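Local coordinates for mandelate racemase/muconate lactonizing enzyme/Enolase superfamily (PDB 2HZG), which belongs to the enolase superfamily, pairing an N-terminal capping domain with a TIM-barrel-like domain that carries a metal site, at residues His61-Val71 and Ile85-Leu96; Pro100-Trp111 and Cys278-Pro286. All blocks are in the same frame, centred on the assembly; numbering follows the deposited sequence. Where two conformers were deposited one is given.

Contact 1 of 2, residues His61-Val71 and Ile85-Leu96; sequences HGVCRPVSDSV and IAALVGYNSMDL
Val63 and Arg65 reach the C-terminal end of helix 79-92 through two nearly straight backbone bonds, Arg65 N to Asn92 O at 2.8 Å and Asp95 N to Val63 O at 2.9 Å, which hold the loop after helix 48-56 against that end within the N-terminal domain; residues 67-70 form a 3-10 turn alongside. At the His61 end, NE2 gives a bent bond (142°) to Asp95 OD2, 3.1 Å away; the acceptor lies near the ring plane, but OD2 is met from above the carboxylate plane. Val63 spreads its two methyls, CG1 in CH-pi contact over one face of the Tyr91 ring and CG2 beside Met94 CE. The Arg65 guanidinium stacks on the Asn92 amide, the two planes 22° apart, with OD1 over its face; a bend at chi3 (-141°) lets NE donate in the guanidinium plane to Gly62 O. Asn92 ND2 donates to Ser70 OG at 2.9 Å. Ser93 OG donates to Arg65 O at 2.6 Å from above the carbonyl plane. A water bridges Ser93 OG, Pro66 O and Ser70 OG. Val89 CG2 packs on Ser70 CB at 3.5 Å and on Val71 CG2, while Val67 touches both methyls of Val89. Arg65 also makes a long, weak ion pair with Asp20 of the second subunit. Hydrogen bonds thus hold the loop to the helix end, and apolar packing round Val89 continues along the helix; the stack and the bond to Gly62 O limit rotation of the guanidinium, and the water ties three buried residues together.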
# COMPACT_ATOMS: atom_id res chain seq x y z
N HIS A 61 -14.26 0.01 -11.24
CA HIS A 61 -14.26 1.01 -12.30
C HIS A 61 -12.99 0.78 -13.13
O HIS A 61 -12.29 -0.21 -12.91
CB HIS A 61 -14.34 2.44 -11.74
CG HIS A 61 -13.24 2.80 -10.79
ND1 HIS A 61 -13.37 2.65 -9.42
CD2 HIS A 61 -12.01 3.32 -11.00
CE1 HIS A 61 -12.25 3.05 -8.84
NE2 HIS A 61 -11.42 3.47 -9.77
N GLY A 62 -12.73 1.67 -14.10
CA GLY A 62 -11.65 1.49 -15.08
C GLY A 62 -10.23 1.39 -14.56
O GLY A 62 -9.38 0.77 -15.19
N VAL A 63 -9.95 2.02 -13.41
CA VAL A 63 -8.60 1.89 -12.81
C VAL A 63 -8.64 1.14 -11.47
O VAL A 63 -7.73 1.25 -10.63
CB VAL A 63 -7.79 3.23 -12.77
CG1 VAL A 63 -7.57 3.77 -14.23
CG2 VAL A 63 -8.46 4.28 -11.88
N CYS A 64 -9.72 0.37 -11.30
CA CYS A 64 -9.80 -0.60 -10.21
C CYS A 64 -10.36 -1.94 -10.76
O CYS A 64 -11.43 -2.40 -10.38
CB CYS A 64 -10.63 -0.04 -9.05
SG CYS A 64 -10.53 -0.97 -7.52
N ARG A 65 -9.61 -2.53 -11.69
CA ARG A 65 -9.98 -3.82 -12.26
C ARG A 65 -9.25 -4.93 -11.54
O ARG A 65 -8.19 -4.69 -10.95
CB ARG A 65 -9.57 -3.85 -13.74
CG ARG A 65 -10.25 -2.78 -14.54
CD ARG A 65 -10.05 -2.98 -16.02
NE ARG A 65 -9.85 -1.68 -16.62
CZ ARG A 65 -9.91 -1.43 -17.93
NH1 ARG A 65 -10.16 -2.42 -18.79
NH2 ARG A 65 -9.70 -0.18 -18.37
N PRO A 66 -9.79 -6.16 -11.61
CA PRO A 66 -9.04 -7.31 -11.08
C PRO A 66 -7.72 -7.44 -11.84
O PRO A 66 -7.66 -7.14 -13.04
CB PRO A 66 -9.95 -8.50 -11.41
CG PRO A 66 -10.81 -8.01 -12.61
CD PRO A 66 -11.07 -6.57 -12.21
N VAL A 67 -6.68 -7.89 -11.15
CA VAL A 67 -5.39 -8.07 -11.80
C VAL A 67 -5.48 -8.94 -13.08
O VAL A 67 -4.80 -8.67 -14.07
CB VAL A 67 -4.30 -8.56 -10.82
CG1 VAL A 67 -2.98 -8.92 -11.56
CG2 VAL A 67 -4.05 -7.50 -9.75
N SER A 68 -6.34 -9.96 -13.06
CA SER A 68 -6.50 -10.90 -14.18
C SER A 68 -6.84 -10.23 -15.52
O SER A 68 -6.49 -10.75 -16.58
CB SER A 68 -7.59 -11.92 -13.87
OG SER A 68 -8.84 -11.27 -13.77
N ASP A 69 -7.55 -9.10 -15.46
CA ASP A 69 -7.91 -8.32 -16.66
C ASP A 69 -6.71 -7.83 -17.46
O ASP A 69 -6.80 -7.63 -18.67
CB ASP A 69 -8.75 -7.09 -16.28
CG ASP A 69 -10.23 -7.40 -16.11
OD1 ASP A 69 -10.65 -8.57 -16.22
OD2 ASP A 69 -11.00 -6.44 -15.84
N SER A 70 -5.60 -7.61 -16.76
CA SER A 70 -4.38 -7.09 -17.39
C SER A 70 -3.36 -8.18 -17.69
O SER A 70 -2.26 -7.87 -18.16
CB SER A 70 -3.73 -6.05 -16.47
OG SER A 70 -4.60 -4.93 -16.29
N VAL A 71 -3.70 -9.42 -17.38
CA VAL A 71 -2.75 -10.53 -17.47
C VAL A 71 -3.25 -11.64 -18.42
O VAL A 71 -2.54 -12.01 -19.37
CB VAL A 71 -2.42 -11.10 -16.05
CG1 VAL A 71 -1.45 -12.30 -16.16
CG2 VAL A 71 -1.83 -10.02 -15.12
N ILE A 85 3.07 -5.72 -19.39
CA ILE A 85 2.00 -6.29 -18.60
C ILE A 85 1.95 -5.70 -17.18
O ILE A 85 0.87 -5.37 -16.66
CB ILE A 85 2.09 -7.85 -18.56
CG1 ILE A 85 1.73 -8.42 -19.95
CG2 ILE A 85 1.17 -8.43 -17.46
CD1 ILE A 85 2.11 -9.92 -20.17
N ALA A 86 3.13 -5.59 -16.55
CA ALA A 86 3.23 -4.96 -15.22
C ALA A 86 2.73 -3.50 -15.20
O ALA A 86 2.02 -3.10 -14.28
CB ALA A 86 4.68 -5.03 -14.72
N ALA A 87 3.10 -2.71 -16.21
CA ALA A 87 2.57 -1.34 -16.36
C ALA A 87 1.04 -1.32 -16.54
O ALA A 87 0.36 -0.45 -16.00
CB ALA A 87 3.26 -0.62 -17.52
N LEU A 88 0.51 -2.29 -17.27
CA LEU A 88 -0.94 -2.42 -17.48
C LEU A 88 -1.67 -2.69 -16.15
O LEU A 88 -2.67 -2.05 -15.85
CB LEU A 88 -1.27 -3.54 -18.49
CG LEU A 88 -2.65 -3.52 -19.16
CD1 LEU A 88 -3.00 -2.17 -19.82
CD2 LEU A 88 -2.72 -4.63 -20.21
N VAL A 89 -1.17 -3.64 -15.37
CA VAL A 89 -1.70 -3.88 -14.01
C VAL A 89 -1.60 -2.60 -13.19
O VAL A 89 -2.57 -2.24 -12.54
CB VAL A 89 -0.96 -5.03 -13.30
CG1 VAL A 89 -1.37 -5.11 -11.80
CG2 VAL A 89 -1.19 -6.37 -14.02
N GLY A 90 -0.45 -1.92 -13.23
CA GLY A 90 -0.24 -0.65 -12.55
C GLY A 90 -1.30 0.41 -12.88
O GLY A 90 -1.72 1.18 -12.02
N TYR A 91 -1.74 0.43 -14.14
CA TYR A 91 -2.74 1.39 -14.56
C TYR A 91 -4.15 0.91 -14.23
O TYR A 91 -4.91 1.61 -13.55
CB TYR A 91 -2.58 1.70 -16.07
CG TYR A 91 -3.62 2.68 -16.59
CD1 TYR A 91 -3.44 4.06 -16.42
CD2 TYR A 91 -4.77 2.23 -17.23
CE1 TYR A 91 -4.39 4.96 -16.88
CE2 TYR A 91 -5.73 3.13 -17.70
CZ TYR A 91 -5.52 4.50 -17.52
OH TYR A 91 -6.47 5.39 -17.98
N ASN A 92 -4.51 -0.29 -14.73
CA ASN A 92 -5.87 -0.84 -14.61
C ASN A 92 -6.26 -1.19 -13.17
O ASN A 92 -7.45 -1.26 -12.85
CB ASN A 92 -6.05 -2.10 -15.47
CG ASN A 92 -6.17 -1.79 -16.97
OD1 ASN A 92 -6.43 -0.66 -17.36
ND2 ASN A 92 -6.01 -2.83 -17.80
N SER A 93 -5.27 -1.48 -12.33
CA SER A 93 -5.55 -1.86 -10.92
C SER A 93 -4.95 -0.83 -9.95
O SER A 93 -4.66 -1.13 -8.80
CB SER A 93 -5.01 -3.26 -10.61
OG SER A 93 -5.64 -4.24 -11.42
N MET A 94 -4.75 0.39 -10.44
CA MET A 94 -4.18 1.48 -9.63
C MET A 94 -4.86 1.67 -8.26
O MET A 94 -4.18 1.83 -7.24
CB MET A 94 -4.16 2.79 -10.42
CG MET A 94 -3.61 4.00 -9.65
SD MET A 94 -3.86 5.49 -10.65
CE MET A 94 -5.60 5.86 -10.43
N ASP A 95 -6.20 1.63 -8.23
CA ASP A 95 -6.95 1.90 -7.00
C ASP A 95 -7.20 0.64 -6.16
O ASP A 95 -7.94 0.66 -5.15
CB ASP A 95 -8.28 2.58 -7.33
CG ASP A 95 -8.12 4.06 -7.73
OD1 ASP A 95 -6.99 4.57 -7.80
OD2 ASP A 95 -9.17 4.71 -7.99
N LEU A 96 -6.58 -0.45 -6.59
CA LEU A 96 -6.67 -1.73 -5.90
C LEU A 96 -5.37 -1.87 -5.12
O LEU A 96 -4.33 -2.27 -5.66
CB LEU A 96 -6.90 -2.86 -6.93
CG LEU A 96 -6.78 -4.34 -6.57
CD1 LEU A 96 -7.13 -4.65 -5.12
CD2 LEU A 96 -7.58 -5.21 -7.56
O HOH W 1 -5.92 -5.10 -14.03

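Contact 2 of 2, residues Pro100-Trp111 and Cys278-Pro286; sequences PHMLSGIEMALW and CGRIGGLGP
Cys278 opens the barrel-domain turn that leads into helix 284-297 and meets helix 99-118 of the N-terminal domain through Met108, whose CE lies 3.9 Å from Cys278 CB. The carbonyl oxygens of Cys278 and Gly279 lie against Ser104 CB. Arg280 runs side by side with His101, its carbonyl oxygen at the imidazole edge, 3.3 Å from CD2; its guanidinium carries on to a salt bridge with Glu254, a ligand of the sodium ion. Gly282, at positive phi, donates its N to Ser104 OG at 2.7 Å, and that hydroxyl donates to Pro100 O within its own helix. Gly283 is the N-cap of helix 284-297, its CA 3.2 Å from Glu107 OE1, a spot with no room for a side chain. A bend at chi2 (-86°) turns the Glu107 carboxylate to the first turn of that helix. Leu284 N reaches OE1 at 2.8 Å, and its side chain lays CB and CD2 over a face of Trp111. Gly285 N reaches OE2 at 2.8 Å, from the face opposite Trp111 NE1, which donates to it too. Three N-H groups grip this buried carboxylate, whose negative charge would probably be favoured by the helix dipole.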
# COMPACT_ATOMS: atom_id res chain seq x y z
N PRO A 100 0.03 -4.76 -6.17
CA PRO A 100 1.46 -5.05 -6.34
C PRO A 100 1.87 -6.41 -5.76
O PRO A 100 2.78 -7.04 -6.29
CB PRO A 100 2.14 -3.94 -5.54
CG PRO A 100 1.16 -2.88 -5.42
CD PRO A 100 -0.18 -3.49 -5.45
N HIS A 101 1.22 -6.84 -4.68
CA HIS A 101 1.56 -8.11 -4.03
C HIS A 101 1.13 -9.29 -4.89
O HIS A 101 1.88 -10.26 -5.04
CB HIS A 101 0.92 -8.16 -2.64
CG HIS A 101 1.74 -7.49 -1.58
ND1 HIS A 101 1.50 -7.65 -0.23
CD2 HIS A 101 2.81 -6.67 -1.68
CE1 HIS A 101 2.39 -6.96 0.45
NE2 HIS A 101 3.20 -6.36 -0.40
N MET A 102 -0.07 -9.19 -5.47
CA MET A 102 -0.56 -10.17 -6.44
C MET A 102 0.32 -10.15 -7.70
O MET A 102 0.75 -11.21 -8.18
CB MET A 102 -2.04 -9.89 -6.79
CG MET A 102 -2.69 -11.00 -7.68
SD MET A 102 -2.69 -12.65 -6.92
CE MET A 102 -1.42 -13.50 -7.83
N LEU A 103 0.62 -8.96 -8.21
CA LEU A 103 1.51 -8.83 -9.36
C LEU A 103 2.90 -9.46 -9.18
O LEU A 103 3.45 -10.04 -10.11
CB LEU A 103 1.68 -7.36 -9.74
CG LEU A 103 2.66 -7.02 -10.88
CD1 LEU A 103 2.24 -7.69 -12.24
CD2 LEU A 103 2.74 -5.52 -11.03
N SER A 104 3.49 -9.31 -7.99
CA SER A 104 4.83 -9.82 -7.73
C SER A 104 5.03 -11.28 -8.20
O SER A 104 5.99 -11.57 -8.94
CB SER A 104 5.18 -9.71 -6.24
OG SER A 104 5.29 -8.34 -5.84
N GLY A 105 4.16 -12.17 -7.74
CA GLY A 105 4.24 -13.60 -8.06
C GLY A 105 4.01 -13.86 -9.54
O GLY A 105 4.67 -14.72 -10.13
N ILE A 106 3.09 -13.11 -10.15
CA ILE A 106 2.79 -13.23 -11.58
C ILE A 106 3.99 -12.81 -12.41
O ILE A 106 4.40 -13.53 -13.30
CB ILE A 106 1.57 -12.36 -11.98
CG1 ILE A 106 0.30 -12.94 -11.35
CG2 ILE A 106 1.43 -12.22 -13.55
CD1 ILE A 106 -0.84 -11.96 -11.27
N GLU A 107 4.56 -11.66 -12.08
CA GLU A 107 5.67 -11.09 -12.83
C GLU A 107 6.91 -12.00 -12.78
O GLU A 107 7.54 -12.27 -13.81
CB GLU A 107 5.95 -9.67 -12.29
CG GLU A 107 6.86 -8.77 -13.17
CD GLU A 107 8.35 -8.98 -12.87
OE1 GLU A 107 8.75 -9.95 -12.14
OE2 GLU A 107 9.15 -8.15 -13.35
N MET A 108 7.27 -12.50 -11.59
CA MET A 108 8.40 -13.41 -11.51
C MET A 108 8.13 -14.73 -12.26
O MET A 108 9.07 -15.29 -12.83
CB MET A 108 8.87 -13.64 -10.06
CG MET A 108 8.03 -14.56 -9.23
SD MET A 108 8.74 -14.90 -7.59
CE MET A 108 8.72 -13.22 -6.92
N ALA A 109 6.87 -15.20 -12.28
CA ALA A 109 6.48 -16.40 -13.04
C ALA A 109 6.66 -16.19 -14.54
O ALA A 109 6.94 -17.15 -15.27
CB ALA A 109 5.02 -16.82 -12.73
N LEU A 110 6.50 -14.95 -15.00
CA LEU A 110 6.77 -14.58 -16.40
C LEU A 110 8.24 -14.68 -16.77
O LEU A 110 8.58 -15.20 -17.84
CB LEU A 110 6.22 -13.17 -16.72
CG LEU A 110 4.72 -12.97 -16.50
CD1 LEU A 110 4.31 -11.60 -17.05
CD2 LEU A 110 3.96 -14.11 -17.17
N TRP A 111 9.11 -14.20 -15.89
CA TRP A 111 10.54 -14.40 -16.05
C TRP A 111 10.93 -15.88 -16.05
O TRP A 111 11.75 -16.29 -16.88
CB TRP A 111 11.32 -13.68 -14.97
CG TRP A 111 11.22 -12.17 -15.10
CD1 TRP A 111 10.45 -11.35 -14.36
CD2 TRP A 111 11.89 -11.35 -16.05
NE1 TRP A 111 10.62 -10.05 -14.76
CE2 TRP A 111 11.49 -10.02 -15.81
CE3 TRP A 111 12.82 -11.61 -17.09
CZ2 TRP A 111 11.97 -8.95 -16.57
CZ3 TRP A 111 13.28 -10.55 -17.84
CH2 TRP A 111 12.87 -9.23 -17.57
N CYS A 278 11.41 -9.49 -3.88
CA CYS A 278 10.73 -9.61 -5.20
C CYS A 278 9.27 -10.06 -5.09
O CYS A 278 8.48 -9.74 -5.95
CB CYS A 278 11.49 -10.56 -6.13
SG CYS A 278 12.98 -9.76 -6.67
N GLY A 279 8.95 -10.79 -4.02
CA GLY A 279 7.57 -11.22 -3.75
C GLY A 279 6.62 -10.13 -3.25
O GLY A 279 5.43 -10.40 -3.04
N ARG A 280 7.12 -8.90 -3.08
CA ARG A 280 6.31 -7.77 -2.58
C ARG A 280 6.35 -6.55 -3.49
O ARG A 280 5.34 -5.85 -3.65
CB ARG A 280 6.80 -7.32 -1.19
CG ARG A 280 6.60 -8.33 -0.11
CD ARG A 280 7.08 -7.74 1.19
NE ARG A 280 6.85 -8.66 2.30
CZ ARG A 280 7.50 -8.63 3.46
NH1 ARG A 280 8.45 -7.73 3.68
NH2 ARG A 280 7.21 -9.52 4.39
N ILE A 281 7.51 -6.31 -4.07
CA ILE A 281 7.75 -5.08 -4.84
C ILE A 281 7.19 -5.09 -6.28
O ILE A 281 7.28 -4.06 -6.96
CB ILE A 281 9.26 -4.70 -4.84
CG1 ILE A 281 9.43 -3.19 -5.02
CG2 ILE A 281 10.07 -5.54 -5.88
CD1 ILE A 281 10.84 -2.70 -4.78
N GLY A 282 6.63 -6.21 -6.72
CA GLY A 282 6.15 -6.31 -8.10
C GLY A 282 7.02 -7.21 -8.98
O GLY A 282 6.89 -7.19 -10.21
N GLY A 283 7.91 -7.99 -8.36
CA GLY A 283 8.73 -8.95 -9.07
C GLY A 283 10.12 -8.46 -9.39
O GLY A 283 10.66 -7.58 -8.72
N LEU A 284 10.72 -9.06 -10.43
CA LEU A 284 12.14 -8.85 -10.74
C LEU A 284 12.40 -7.48 -11.33
O LEU A 284 13.43 -6.87 -11.05
CB LEU A 284 12.64 -9.94 -11.70
CG LEU A 284 13.08 -11.31 -11.12
CD1 LEU A 284 12.17 -11.87 -10.05
CD2 LEU A 284 13.35 -12.36 -12.22
N GLY A 285 11.48 -7.02 -12.17
CA GLY A 285 11.62 -5.72 -12.83
C GLY A 285 11.87 -4.57 -11.87
O GLY A 285 12.90 -3.90 -11.98
N PRO A 286 10.91 -4.29 -10.97
CA PRO A 286 11.08 -3.20 -9.99
C PRO A 286 12.30 -3.41 -9.10
O PRO A 286 13.00 -2.46 -8.80
CB PRO A 286 9.79 -3.25 -9.16
CG PRO A 286 8.80 -3.87 -10.10
CD PRO A 286 9.57 -4.91 -10.85

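The two contacts follow each other along the chain, with centres 14 Å apart, and share a hydrophobic seam: helix 79-92 and helix 99-118 are consecutive, and Val67 CG1 packs on Ile106 CD1 at 3.7 Å while Val89 CG2 lies 4.1 Å from Leu103 CD1. Contact 1 stays within the N-terminal domain; contact 2 carries that domain's helix onto the barrel. Contact 2 comes close to the metal site, the side chain of Arg280 lying about 7 Å from a sodium ion; Asp199, Glu227 and Glu254 make up the metal site. The dimer joins them again: Asp95 of contact 1 forms a long, weak ion pair with Arg280 of the second subunit.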